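Local coordinates for protein kallistatin (Homo sapiens, PDB 6F4V) that inhibits tissue kallikrein as a secreted serpin, forming a stable equimolar complex with the protease, which cleaves the inhibitor at its reactive site, at residues A[14-19]-A[285-290]; A[34-39]-A[333-338]; A[49-54]-A[298-303]; A[57-62]-A[290-295]; A[280-285]-A[313-318]. All blocks are in the same frame, centred on the assembly; numbering follows the deposited sequence. Where two conformers were deposited one is given.

Contact 1. Residues A[14-19]-A[285-290]; sequences FRFYYL and QILPRL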
# COMPACT_ATOMS: atom_id res chain seq x y z
N PHE A 14 5.38 6.53 -4.63
CA PHE A 14 6.71 6.38 -5.18
C PHE A 14 7.82 7.05 -4.34
O PHE A 14 8.95 6.55 -4.33
CB PHE A 14 6.74 6.76 -6.66
CG PHE A 14 5.98 5.76 -7.51
CD1 PHE A 14 6.51 4.49 -7.74
CD2 PHE A 14 4.72 6.05 -8.02
CE1 PHE A 14 5.80 3.54 -8.48
CE2 PHE A 14 4.00 5.09 -8.75
CZ PHE A 14 4.55 3.84 -9.00
N ARG A 15 7.49 8.11 -3.61
CA ARG A 15 8.43 8.69 -2.64
C ARG A 15 8.73 7.71 -1.51
O ARG A 15 9.90 7.55 -1.11
CB ARG A 15 7.92 10.03 -2.09
CG ARG A 15 8.19 11.23 -3.01
CD ARG A 15 7.98 12.56 -2.29
NE ARG A 15 6.58 12.77 -2.03
CZ ARG A 15 5.99 12.89 -0.84
NH1 ARG A 15 6.65 12.90 0.31
NH2 ARG A 15 4.67 13.04 -0.82
N PHE A 16 7.67 7.06 -0.99
CA PHE A 16 7.84 6.10 0.09
C PHE A 16 8.69 4.92 -0.38
O PHE A 16 9.64 4.51 0.29
CB PHE A 16 6.49 5.63 0.64
CG PHE A 16 6.59 4.82 1.90
CD1 PHE A 16 6.81 3.44 1.86
CD2 PHE A 16 6.43 5.41 3.13
CE1 PHE A 16 6.92 2.69 3.01
CE2 PHE A 16 6.51 4.66 4.30
CZ PHE A 16 6.75 3.29 4.25
N TYR A 17 8.34 4.38 -1.54
CA TYR A 17 9.09 3.25 -2.13
C TYR A 17 10.57 3.64 -2.25
O TYR A 17 11.48 2.88 -1.87
CB TYR A 17 8.52 2.83 -3.49
CG TYR A 17 9.30 1.68 -4.03
CD1 TYR A 17 9.03 0.40 -3.63
CD2 TYR A 17 10.44 1.89 -4.79
CE1 TYR A 17 9.83 -0.67 -4.04
CE2 TYR A 17 11.29 0.86 -5.18
CZ TYR A 17 10.98 -0.43 -4.81
OH TYR A 17 11.85 -1.46 -5.19
N TYR A 18 10.82 4.79 -2.83
CA TYR A 18 12.20 5.20 -3.10
C TYR A 18 13.03 5.27 -1.81
O TYR A 18 14.18 4.83 -1.79
CB TYR A 18 12.25 6.53 -3.80
CG TYR A 18 13.66 6.91 -4.21
CD1 TYR A 18 14.19 6.45 -5.42
CD2 TYR A 18 14.46 7.71 -3.40
CE1 TYR A 18 15.48 6.81 -5.81
CE2 TYR A 18 15.76 8.07 -3.79
CZ TYR A 18 16.25 7.62 -5.00
OH TYR A 18 17.53 7.93 -5.44
N LEU A 19 12.45 5.80 -0.76
CA LEU A 19 13.12 5.92 0.55
C LEU A 19 13.47 4.53 1.09
O LEU A 19 14.62 4.27 1.47
CB LEU A 19 12.26 6.70 1.54
CG LEU A 19 12.81 6.86 2.99
CD1 LEU A 19 12.11 7.97 3.74
CD2 LEU A 19 12.63 5.63 3.84
N GLN A 285 9.35 6.23 12.56
CA GLN A 285 10.78 6.32 12.27
C GLN A 285 11.10 6.70 10.83
O GLN A 285 12.14 7.32 10.59
CB GLN A 285 11.51 5.02 12.70
CG GLN A 285 11.51 4.83 14.21
CD GLN A 285 12.01 3.45 14.65
OE1 GLN A 285 12.33 2.61 13.83
NE2 GLN A 285 12.05 3.21 15.98
N ILE A 286 10.20 6.42 9.90
CA ILE A 286 10.41 6.67 8.46
C ILE A 286 9.87 8.01 7.97
O ILE A 286 10.56 8.75 7.28
CB ILE A 286 9.77 5.54 7.62
CG1 ILE A 286 10.48 4.20 7.89
CG2 ILE A 286 9.77 5.85 6.12
CD1 ILE A 286 9.62 2.99 7.51
N LEU A 287 8.63 8.34 8.34
CA LEU A 287 7.95 9.48 7.77
C LEU A 287 8.54 10.84 8.07
O LEU A 287 8.35 11.74 7.28
CB LEU A 287 6.47 9.48 8.11
CG LEU A 287 5.62 8.36 7.49
CD1 LEU A 287 4.19 8.54 7.91
CD2 LEU A 287 5.72 8.23 5.99
N PRO A 288 9.31 11.00 9.17
CA PRO A 288 9.98 12.30 9.29
C PRO A 288 10.88 12.65 8.10
O PRO A 288 11.13 13.84 7.86
CB PRO A 288 10.81 12.13 10.58
CG PRO A 288 10.00 11.19 11.39
CD PRO A 288 9.49 10.18 10.37
N ARG A 289 11.38 11.64 7.38
CA ARG A 289 12.17 11.88 6.18
C ARG A 289 11.37 12.04 4.90
O ARG A 289 11.97 12.24 3.85
CB ARG A 289 13.23 10.80 6.04
CG ARG A 289 14.24 10.87 7.16
CD ARG A 289 15.37 9.87 7.02
NE ARG A 289 14.96 8.47 6.94
CZ ARG A 289 14.43 7.76 7.94
NH1 ARG A 289 14.18 8.30 9.14
NH2 ARG A 289 14.10 6.49 7.74
N LEU A 290 10.03 12.01 4.98
CA LEU A 290 9.15 12.25 3.83
C LEU A 290 8.22 13.43 4.04
O LEU A 290 7.17 13.49 3.42
CB LEU A 290 8.32 10.99 3.56
CG LEU A 290 9.09 9.77 3.11
CD1 LEU A 290 8.20 8.54 2.99
CD2 LEU A 290 9.80 10.05 1.79

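Contact 2. Residues A[34-39]-A[333-338]; sequences LSISAA and AATSFA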
# COMPACT_ATOMS: atom_id res chain seq x y z
N LEU A 34 -1.91 3.48 -0.48
CA LEU A 34 -3.26 3.95 -0.23
C LEU A 34 -3.64 3.86 1.24
O LEU A 34 -4.20 4.80 1.81
CB LEU A 34 -4.26 3.18 -1.13
CG LEU A 34 -5.70 3.62 -0.86
CD1 LEU A 34 -5.87 5.09 -1.18
CD2 LEU A 34 -6.67 2.81 -1.63
N SER A 35 -3.29 2.76 1.89
CA SER A 35 -3.58 2.62 3.31
C SER A 35 -2.88 3.69 4.13
O SER A 35 -3.51 4.33 5.00
CB SER A 35 -3.15 1.25 3.81
OG SER A 35 -3.23 1.18 5.22
N ILE A 36 -1.61 3.91 3.84
CA ILE A 36 -0.89 4.95 4.57
C ILE A 36 -1.50 6.33 4.33
O ILE A 36 -1.74 7.07 5.31
CB ILE A 36 0.64 4.95 4.28
CG1 ILE A 36 1.27 3.59 4.64
CG2 ILE A 36 1.30 6.09 5.01
CD1 ILE A 36 2.71 3.44 4.16
N SER A 37 -1.72 6.68 3.07
CA SER A 37 -2.31 7.99 2.70
C SER A 37 -3.66 8.23 3.38
O SER A 37 -3.90 9.30 3.98
CB SER A 37 -2.45 8.10 1.18
OG SER A 37 -1.17 8.15 0.58
N ALA A 38 -4.56 7.25 3.28
CA ALA A 38 -5.87 7.37 3.90
C ALA A 38 -5.84 7.45 5.43
O ALA A 38 -6.63 8.20 6.01
CB ALA A 38 -6.79 6.22 3.47
N ALA A 39 -4.94 6.71 6.06
CA ALA A 39 -4.75 6.81 7.53
C ALA A 39 -4.34 8.22 7.95
O ALA A 39 -4.91 8.82 8.88
CB ALA A 39 -3.75 5.77 8.02
N ALA A 333 -3.07 -5.09 3.79
CA ALA A 333 -2.25 -4.15 4.54
C ALA A 333 -3.06 -3.44 5.58
O ALA A 333 -4.29 -3.37 5.52
CB ALA A 333 -1.58 -3.14 3.61
N ALA A 334 -2.36 -2.91 6.57
CA ALA A 334 -2.97 -2.06 7.55
C ALA A 334 -1.99 -1.06 8.12
O ALA A 334 -0.78 -1.28 8.08
CB ALA A 334 -3.56 -2.92 8.66
N THR A 335 -2.52 0.04 8.64
CA THR A 335 -1.73 1.13 9.20
C THR A 335 -2.34 1.51 10.53
O THR A 335 -3.56 1.63 10.63
CB THR A 335 -1.80 2.37 8.27
OG1 THR A 335 -1.32 2.02 6.98
CG2 THR A 335 -0.98 3.54 8.81
N SER A 336 -1.50 1.68 11.54
CA SER A 336 -1.92 2.21 12.83
C SER A 336 -1.26 3.57 13.10
O SER A 336 -0.17 3.86 12.59
CB SER A 336 -1.55 1.24 13.95
OG SER A 336 -0.17 1.21 14.16
N PHE A 337 -1.92 4.36 13.93
CA PHE A 337 -1.34 5.60 14.44
C PHE A 337 -1.84 5.84 15.86
O PHE A 337 -3.03 6.03 16.05
CB PHE A 337 -1.71 6.79 13.57
CG PHE A 337 -0.87 8.00 13.84
CD1 PHE A 337 -1.15 8.86 14.90
CD2 PHE A 337 0.22 8.25 13.08
CE1 PHE A 337 -0.31 9.97 15.13
CE2 PHE A 337 1.03 9.35 13.30
CZ PHE A 337 0.77 10.19 14.33
N ALA A 338 -0.92 5.85 16.83
CA ALA A 338 -1.25 6.00 18.23
C ALA A 338 -0.94 7.42 18.68
O ALA A 338 0.05 8.03 18.25
CB ALA A 338 -0.47 4.97 19.05

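Contact 3. Residues A[49-54]-A[298-303]; sequences SHSRSQ and KWADLS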
# COMPACT_ATOMS: atom_id res chain seq x y z
N SER A 49 -4.20 23.95 12.21
CA SER A 49 -3.26 25.00 11.88
C SER A 49 -2.16 24.44 10.97
O SER A 49 -2.46 23.67 10.04
CB SER A 49 -2.75 25.62 13.21
OG SER A 49 -1.77 26.62 13.02
N HIS A 50 -0.90 24.79 11.25
CA HIS A 50 0.24 24.32 10.49
C HIS A 50 0.34 22.79 10.44
O HIS A 50 0.76 22.23 9.42
CB HIS A 50 1.57 24.86 11.07
CG HIS A 50 1.97 24.24 12.40
ND1 HIS A 50 1.40 24.61 13.61
CD2 HIS A 50 2.88 23.29 12.70
CE1 HIS A 50 1.96 23.92 14.59
NE2 HIS A 50 2.86 23.10 14.07
N SER A 51 -0.00 22.11 11.52
CA SER A 51 0.16 20.65 11.56
C SER A 51 -0.74 19.94 10.54
O SER A 51 -0.35 18.92 9.97
CB SER A 51 -0.11 20.10 12.96
OG SER A 51 0.89 20.56 13.88
N ARG A 52 -1.92 20.47 10.34
CA ARG A 52 -2.91 19.94 9.40
C ARG A 52 -2.39 20.06 7.97
O ARG A 52 -2.33 19.08 7.22
CB ARG A 52 -4.23 20.69 9.58
CG ARG A 52 -5.44 20.08 8.90
CD ARG A 52 -6.63 20.99 9.21
NE ARG A 52 -7.93 20.43 8.84
CZ ARG A 52 -8.84 19.90 9.67
NH1 ARG A 52 -8.62 19.76 10.98
NH2 ARG A 52 -9.99 19.44 9.15
N SER A 53 -1.95 21.26 7.59
CA SER A 53 -1.45 21.46 6.22
C SER A 53 -0.16 20.68 5.97
O SER A 53 0.02 20.13 4.89
CB SER A 53 -1.30 22.95 5.88
OG SER A 53 -0.38 23.56 6.74
N GLN A 54 0.71 20.60 6.97
CA GLN A 54 1.95 19.84 6.83
C GLN A 54 1.71 18.33 6.63
O GLN A 54 2.45 17.73 5.90
CB GLN A 54 2.88 20.09 8.01
CG GLN A 54 3.41 21.53 7.96
CD GLN A 54 4.74 21.72 8.62
OE1 GLN A 54 5.69 20.96 8.38
NE2 GLN A 54 4.86 22.83 9.37
N LYS A 298 7.57 17.50 19.11
CA LYS A 298 6.93 18.10 20.25
C LYS A 298 5.98 19.27 19.88
O LYS A 298 5.22 19.76 20.75
CB LYS A 298 8.02 18.57 21.23
CG LYS A 298 8.81 19.80 20.78
CD LYS A 298 9.93 20.15 21.76
CE LYS A 298 11.12 19.25 21.67
NZ LYS A 298 11.86 19.49 20.41
N TRP A 299 6.04 19.76 18.64
CA TRP A 299 5.29 20.92 18.20
C TRP A 299 3.95 20.64 17.52
O TRP A 299 3.20 21.56 17.26
CB TRP A 299 6.15 21.78 17.28
CG TRP A 299 7.46 22.07 17.90
CD1 TRP A 299 8.66 21.54 17.56
CD2 TRP A 299 7.69 22.94 19.01
NE1 TRP A 299 9.64 22.06 18.38
CE2 TRP A 299 9.07 22.91 19.29
CE3 TRP A 299 6.86 23.73 19.81
CZ2 TRP A 299 9.65 23.66 20.32
CZ3 TRP A 299 7.47 24.49 20.86
CH2 TRP A 299 8.81 24.44 21.08
N ALA A 300 3.64 19.37 17.28
CA ALA A 300 2.43 18.94 16.59
C ALA A 300 1.20 19.47 17.32
O ALA A 300 1.14 19.39 18.54
CB ALA A 300 2.38 17.43 16.54
N ASP A 301 0.26 20.03 16.56
CA ASP A 301 -0.99 20.52 17.09
C ASP A 301 -2.09 19.55 16.68
O ASP A 301 -2.61 19.63 15.58
CB ASP A 301 -1.27 21.93 16.56
CG ASP A 301 -2.52 22.55 17.15
OD1 ASP A 301 -3.31 21.85 17.86
OD2 ASP A 301 -2.72 23.76 16.89
N LEU A 302 -2.44 18.67 17.59
CA LEU A 302 -3.49 17.71 17.43
C LEU A 302 -4.67 18.08 18.33
O LEU A 302 -5.37 17.21 18.81
CB LEU A 302 -2.96 16.33 17.80
CG LEU A 302 -1.74 15.87 16.98
CD1 LEU A 302 -1.15 14.59 17.53
CD2 LEU A 302 -2.13 15.68 15.53
N SER A 303 -4.94 19.37 18.49
CA SER A 303 -5.95 19.82 19.44
C SER A 303 -7.38 19.76 18.84
O SER A 303 -8.33 20.23 19.46
CB SER A 303 -5.61 21.23 19.94
OG SER A 303 -5.74 22.15 18.89

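Contact 4. Residues A[57-62]-A[290-295]; sequences EGLGFN and LGFTDL. With EDO (1,2-ethanediol), chain D.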
# COMPACT_ATOMS: atom_id res chain seq x y z
N GLU A 57 0.57 18.14 3.00
CA GLU A 57 1.70 18.40 2.10
C GLU A 57 2.68 17.23 2.04
O GLU A 57 3.14 16.91 0.97
CB GLU A 57 2.45 19.70 2.46
CG GLU A 57 1.60 20.87 2.03
CD GLU A 57 2.03 22.22 2.60
OE1 GLU A 57 2.80 22.25 3.58
OE2 GLU A 57 1.51 23.22 2.06
N GLY A 58 2.94 16.60 3.18
CA GLY A 58 3.75 15.39 3.24
C GLY A 58 3.19 14.26 2.37
O GLY A 58 3.95 13.48 1.77
N LEU A 59 1.87 14.19 2.31
CA LEU A 59 1.16 13.21 1.48
C LEU A 59 1.12 13.58 0.01
O LEU A 59 0.52 12.86 -0.79
CB LEU A 59 -0.26 13.01 2.00
CG LEU A 59 -0.35 12.30 3.33
CD1 LEU A 59 -1.78 12.33 3.84
CD2 LEU A 59 0.18 10.87 3.19
N GLY A 60 1.68 14.75 -0.33
CA GLY A 60 1.81 15.18 -1.71
C GLY A 60 0.75 16.14 -2.19
O GLY A 60 0.75 16.51 -3.37
N PHE A 61 -0.13 16.62 -1.32
CA PHE A 61 -1.22 17.47 -1.77
C PHE A 61 -0.73 18.90 -1.95
O PHE A 61 0.05 19.38 -1.13
CB PHE A 61 -2.42 17.39 -0.83
CG PHE A 61 -3.06 16.07 -0.86
CD1 PHE A 61 -3.81 15.70 -1.96
CD2 PHE A 61 -2.86 15.14 0.16
CE1 PHE A 61 -4.37 14.45 -2.03
CE2 PHE A 61 -3.39 13.86 0.07
CZ PHE A 61 -4.15 13.52 -1.03
N ASN A 62 -1.13 19.52 -3.05
CA ASN A 62 -0.78 20.91 -3.33
C ASN A 62 -1.98 21.72 -2.89
O ASN A 62 -3.03 21.73 -3.55
CB ASN A 62 -0.47 21.11 -4.82
CG ASN A 62 -0.07 22.55 -5.14
OD1 ASN A 62 -0.41 23.48 -4.40
ND2 ASN A 62 0.62 22.73 -6.27
N LEU A 290 10.03 12.01 4.98
CA LEU A 290 9.15 12.25 3.83
C LEU A 290 8.22 13.43 4.04
O LEU A 290 7.17 13.49 3.42
CB LEU A 290 8.32 10.99 3.56
CG LEU A 290 9.09 9.77 3.11
CD1 LEU A 290 8.20 8.54 2.99
CD2 LEU A 290 9.80 10.05 1.79
N GLY A 291 8.61 14.37 4.90
CA GLY A 291 7.85 15.59 5.13
C GLY A 291 7.05 15.68 6.42
O GLY A 291 6.32 16.66 6.61
N PHE A 292 7.17 14.68 7.29
CA PHE A 292 6.32 14.62 8.48
C PHE A 292 7.07 14.96 9.77
O PHE A 292 6.71 14.48 10.84
CB PHE A 292 5.66 13.24 8.59
CG PHE A 292 4.76 12.92 7.41
CD1 PHE A 292 5.31 12.45 6.22
CD2 PHE A 292 3.40 13.14 7.47
CE1 PHE A 292 4.50 12.15 5.13
CE2 PHE A 292 2.59 12.85 6.38
CZ PHE A 292 3.14 12.34 5.23
N THR A 293 8.09 15.81 9.68
CA THR A 293 8.82 16.21 10.90
C THR A 293 7.91 16.89 11.92
O THR A 293 8.01 16.59 13.11
CB THR A 293 10.01 17.11 10.58
OG1 THR A 293 9.55 18.21 9.77
CG2 THR A 293 11.04 16.34 9.86
N ASP A 294 7.01 17.76 11.48
CA ASP A 294 6.10 18.43 12.42
C ASP A 294 5.27 17.44 13.20
O ASP A 294 5.21 17.51 14.43
CB ASP A 294 5.18 19.45 11.75
CG ASP A 294 4.19 20.07 12.73
OD1 ASP A 294 4.63 20.97 13.47
OD2 ASP A 294 2.99 19.64 12.77
N LEU A 295 4.62 16.51 12.49
CA LEU A 295 3.70 15.58 13.14
C LEU A 295 4.35 14.76 14.25
O LEU A 295 3.71 14.48 15.29
CB LEU A 295 3.05 14.64 12.09
CG LEU A 295 2.15 13.54 12.65
CD1 LEU A 295 1.00 14.15 13.43
CD2 LEU A 295 1.59 12.64 11.55
C1 EDO D . 2.14 15.81 -6.71
O1 EDO D . 2.38 15.73 -5.29
C2 EDO D . 0.71 16.24 -7.01
O2 EDO D . 0.42 17.54 -6.44

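Contact 5. Residues A[280-285]-A[313-318]; sequences SYVLDQ and ASKSFH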
# COMPACT_ATOMS: atom_id res chain seq x y z
N SER A 280 7.03 -4.73 6.73
CA SER A 280 6.70 -4.31 8.08
C SER A 280 7.52 -3.07 8.37
O SER A 280 8.74 -3.12 8.31
CB SER A 280 7.02 -5.40 9.11
OG SER A 280 6.60 -4.95 10.39
N TYR A 281 6.84 -1.95 8.62
CA TYR A 281 7.47 -0.63 8.70
C TYR A 281 7.05 0.09 9.97
O TYR A 281 5.89 0.03 10.41
CB TYR A 281 7.15 0.22 7.44
CG TYR A 281 7.50 -0.57 6.19
CD1 TYR A 281 8.81 -0.70 5.77
CD2 TYR A 281 6.52 -1.27 5.49
CE1 TYR A 281 9.15 -1.47 4.67
CE2 TYR A 281 6.83 -2.04 4.39
CZ TYR A 281 8.16 -2.15 3.98
OH TYR A 281 8.55 -2.92 2.91
N VAL A 282 8.01 0.82 10.52
CA VAL A 282 7.79 1.71 11.65
C VAL A 282 7.70 3.13 11.10
O VAL A 282 8.71 3.83 10.89
CB VAL A 282 8.90 1.56 12.71
CG1 VAL A 282 8.57 2.38 13.94
CG2 VAL A 282 9.06 0.10 13.10
N LEU A 283 6.47 3.56 10.81
CA LEU A 283 6.26 4.82 10.13
C LEU A 283 6.72 6.04 10.94
O LEU A 283 7.18 7.01 10.35
CB LEU A 283 4.80 4.98 9.77
CG LEU A 283 4.22 3.94 8.80
CD1 LEU A 283 2.78 4.29 8.45
CD2 LEU A 283 5.04 3.76 7.53
N ASP A 284 6.62 5.96 12.26
CA ASP A 284 7.11 7.07 13.11
C ASP A 284 8.62 7.28 12.97
O ASP A 284 9.08 8.40 13.18
CB ASP A 284 6.72 6.91 14.59
CG ASP A 284 7.16 5.62 15.16
OD1 ASP A 284 6.40 4.64 15.00
OD2 ASP A 284 8.29 5.58 15.70
N GLN A 285 9.35 6.23 12.56
CA GLN A 285 10.78 6.32 12.27
C GLN A 285 11.10 6.70 10.83
O GLN A 285 12.14 7.32 10.59
CB GLN A 285 11.51 5.02 12.70
CG GLN A 285 11.51 4.83 14.21
CD GLN A 285 12.01 3.45 14.65
OE1 GLN A 285 12.33 2.61 13.83
NE2 GLN A 285 12.05 3.21 15.98
N ALA A 313 1.99 12.58 18.91
CA ALA A 313 2.14 11.33 18.19
C ALA A 313 2.92 10.32 19.02
O ALA A 313 3.87 10.70 19.68
CB ALA A 313 2.86 11.56 16.87
N SER A 314 2.49 9.06 18.99
CA SER A 314 3.22 7.96 19.55
C SER A 314 3.64 7.04 18.36
O SER A 314 4.13 7.55 17.36
CB SER A 314 2.41 7.25 20.64
OG SER A 314 3.27 6.40 21.41
N LYS A 315 3.48 5.73 18.47
CA LYS A 315 3.98 4.82 17.45
C LYS A 315 3.00 4.74 16.27
O LYS A 315 1.79 4.87 16.46
CB LYS A 315 4.18 3.41 18.02
CG LYS A 315 5.25 3.27 19.12
CD LYS A 315 6.64 3.75 18.73
CE LYS A 315 7.33 2.77 17.78
NZ LYS A 315 8.64 3.28 17.30
N SER A 316 3.54 4.47 15.09
CA SER A 316 2.75 4.24 13.87
C SER A 316 3.36 3.10 13.06
O SER A 316 4.55 3.16 12.70
CB SER A 316 2.66 5.51 13.00
OG SER A 316 1.91 5.30 11.79
N PHE A 317 2.56 2.06 12.81
CA PHE A 317 3.04 0.86 12.11
C PHE A 317 2.33 0.67 10.80
O PHE A 317 1.19 1.11 10.63
CB PHE A 317 2.87 -0.38 12.99
CG PHE A 317 3.58 -0.27 14.30
CD1 PHE A 317 4.99 -0.41 14.35
CD2 PHE A 317 2.89 0.01 15.47
CE1 PHE A 317 5.67 -0.31 15.57
CE2 PHE A 317 3.58 0.13 16.68
CZ PHE A 317 4.95 -0.03 16.73
N HIS A 318 3.01 0.03 9.87
CA HIS A 318 2.39 -0.42 8.63
C HIS A 318 2.88 -1.84 8.32
O HIS A 318 4.08 -2.09 8.36
CB HIS A 318 2.75 0.50 7.46
CG HIS A 318 2.06 0.11 6.18
ND1 HIS A 318 0.74 0.43 5.94
CD2 HIS A 318 2.49 -0.57 5.10
CE1 HIS A 318 0.40 -0.06 4.76
NE2 HIS A 318 1.44 -0.68 4.24

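Contact 1. Residues A[14-19]-A[285-290]
Ile286 lays its CG2 methyl against two side chains of helix 6-23 at once. In this part of the serpin fold the short helix 283-286 and the turn after it lie against that N-terminal helix. Ile286 CG2 sits 3.7 Å from Leu19 CD2 and also meets Phe16 CE2; the beta-branch puts this methyl close to the backbone, between the two side chains. Leu287 follows with CD2 at the edge of the Phe16 ring, near its plane and 4.0 Å from CE2; the two side chains cross at about a right angle. Arg289 packs by its aliphatic root, CB lying 3.8 Å from Leu19 CD1, while its guanidinium folds back so that NH1 donates to Gln285 O at 2.7 Å and NE forms a salt bridge with Glu23. Leu290 holds CG anti to its carbonyl carbon (chi1 -65°), which brings CG to 3.6 Å from Leu19 CD1. Its CD1 meets Phe16 CD2, and CD2 lies beside Leu19 CD1. Arg15, gripped through NE by Asp11 and through NH2 by Gly58 O, also gives a weak bond to Leu290 O at the guanidinium edge, 3.2 Å from NH1 to O with an N-H...O angle of 126°.

Contact 2. Residues A[34-39]-A[333-338]
In the shutter region at the middle of the serpin, against one face of the large sheet, Thr335 of strand 328-340 rests on Ser35, Ile36 and Ala39 of helix 33-44. The axes of the two short segments approach to 7.6 Å and run at only 29° to each other, so residues one turn apart, Ser35 and Ala39, both face Thr335. Thr335 does most of the work, since its two branches go to different partners. OG1, anti to the carbonyl carbon (chi1 -58°), lies 2.7 Å from Ser35 OG, a close hydroxyl-to-hydroxyl contact. The methyl CG2 instead reaches Ala39 CB at 3.6 Å. Ile36 flanks the pair, with CG1 3.8 Å from Thr335 OG1 and its side chain crossing that of Thr335 at about a right angle.

The strand carrying Thr335 lies between strands 159-172 and 312-324 and is antiparallel to both. Strand 328-340 itself is consistent with the cleaved reactive-centre loop of a serpin, inserted there as an extra central strand. Small residues suit a helix so close to the sheet: the single CB of Ala39 admits the threonine methyl, and serine adds just one polar atom to a buried layer. Neither hydroxyl depends on the other alone. Ser35 OG is also hydrogen-bonded to Asn165 OD1 of strand 159-172, and Thr335 OG1 to His318 ND1 of strand 312-324.

Contact 3. Residues A[49-54]-A[298-303]
Ser51 joins a helix to a loop in an unusual way: a side-chain hydroxyl from the first turn of helix 49-58 accepts the backbone N-H of Asp301, while the Asp301 carboxylate is turned back to its own loop. With Ser51 OG anti to its carbonyl carbon (chi1 -66°), the bond from Asp301 N to Ser51 OG is 2.8 Å long and nearly straight at 169°. Ala300 CA comes within 3.5 Å of the same OG, close enough that a short serine fits where a longer side chain would have to push the loop aside. Ser51 OG is further hydrogen-bonded to Asp294 OD2, so the hydroxyl links two parts of the chain to the helix.

His50 stands beside it. One face of its imidazole has Ser51 OG 3.2 Å above its plane, offset toward the rim, and Trp299 O lies at the ring edge, 3.6 Å from His50 NE2, which also has a weak bond to Asp294. The Asp301 carboxylate, with OD2 5.3 Å from His50 ND1, might favour the protonated imidazole.

Within the loop, Asp301 OD1 accepts twice from Ser303, from N at 3.0 Å and, on its syn side, from OG at 2.7 Å. An alanine in place of Asp301 would probably leave both Ser303 donors without their acceptor and the loop freer to change shape, although the backbone bond to Ser51 could persist. Aspartate accepting from the backbone N two residues on makes an Asx turn, here in the surface loop leading toward strand 312-324.

Contact 4. Residues A[57-62]-A[290-295]
Gly58 and Gly291 bring the end of helix 49-58 and the turn 290-292 so close that their CA atoms are 4.5 Å apart, and the aromatic ring of Phe292 completes the tight part. Its CZ lies 3.4 Å from Gly58 C and CE1 meets the Gly58 carbonyl. Gly58 CA makes an off-centre CH-pi contact, 4.1 Å from the ring centroid and 30° off the normal. Glycine suits this place because any CB on Gly58 would collide with Phe292 CZ. A CB on Gly291 would likewise press on Gly58 CA, and its positive phi (105°) is one that glycine adopts easily. Leu59 meets the ring differently: CG lies at its edge, in plane, and CD2 is 3.9 Å from CZ, the two side chains crossing at about a right angle. No hydrogen bond spans the segments, so shape fit and the CH-pi contact join them directly, with Arg15 of helix 6-23 bonding a carbonyl of each, weakly in the case of Leu290.

The other side is looser. Gly291 is exposed on its outer side. Gly60, also at positive phi, ends the helix in a Schellman motif and touches nothing of 290-295; instead its O is hydrogen-bonded by O1 of a 1,2-ethanediol, probably from the crystallisation liquor, at 2.6 Å.

Around the contact, Ala8 and Asn9 of helix 6-23 touch Phe61. Ser37 and Tyr40 of helix 33-44 pack on Leu59, while Ile55, one turn back along helix 49-58, packs on Phe292.

Contact 5. Residues A[280-285]-A[313-318]
Asp284 starts its reach toward 313-318 at CB, which lies 3.8 Å from Ser314 O. A chi1 of 55°, between the backbone N and the carbonyl carbon, brings CG toward that segment. OD1 accepts Ser316 N on its anti side at 2.9 Å, with an N-H...O angle of 170°; OD2, on its syn side, makes a salt bridge of 2.8 Å with Lys315 NZ. Lysine suits the partner's place because its chain, bent at chi2 and chi3, passes CD and CE beside the carboxylate oxygens and also brings NZ to Val282 CG1. An alanine in place of Asp284 would probably leave the Lys315 ammonium without its carboxylate and the Ser316 N-H without its acceptor.

Strands 269-282 and 312-324 are adjacent antiparallel strands of the large serpin sheet. Tyr281 and His318 form a hydrogen-bonded pair, Tyr281 N giving to His318 O at 2.8 Å and His318 N to Tyr281 O, their side chains side by side. Val282 and Phe317 form the next, non-hydrogen-bonded pair; Val282 occupies the N-cap position of helix 283-286. Leu283 then sets CD1 3.9 Å from His318 CB.

Strand 328-340 flanks 313-318 through Ser336 and Ala338, and helix 33-44 covers Leu283 and His318 with Ile36, while Tyr40 OH bonds Ser316 OG.

Overall arrangement
Contact 2 is buried and nearest the centre of the chain, and contact 5 lies one strand away in the same sheet; His318 joins them through Thr335. Contact 5 relies on strand pairing and a salt bridge, contact 2 on hydroxyls and methyls. Contact 1 continues from contact 5 through helix 283-286 and is mainly apolar, with arginines at its margin; its Phe16 also packs on Ile36 and Leu283. Contacts 3 and 4 both use helix 49-58: contact 4, at its end, is buried and depends on glycines and one aromatic ring, whereas contact 3, at its start, is at the surface and polar. Asp294 links these last two by bonding Ser51.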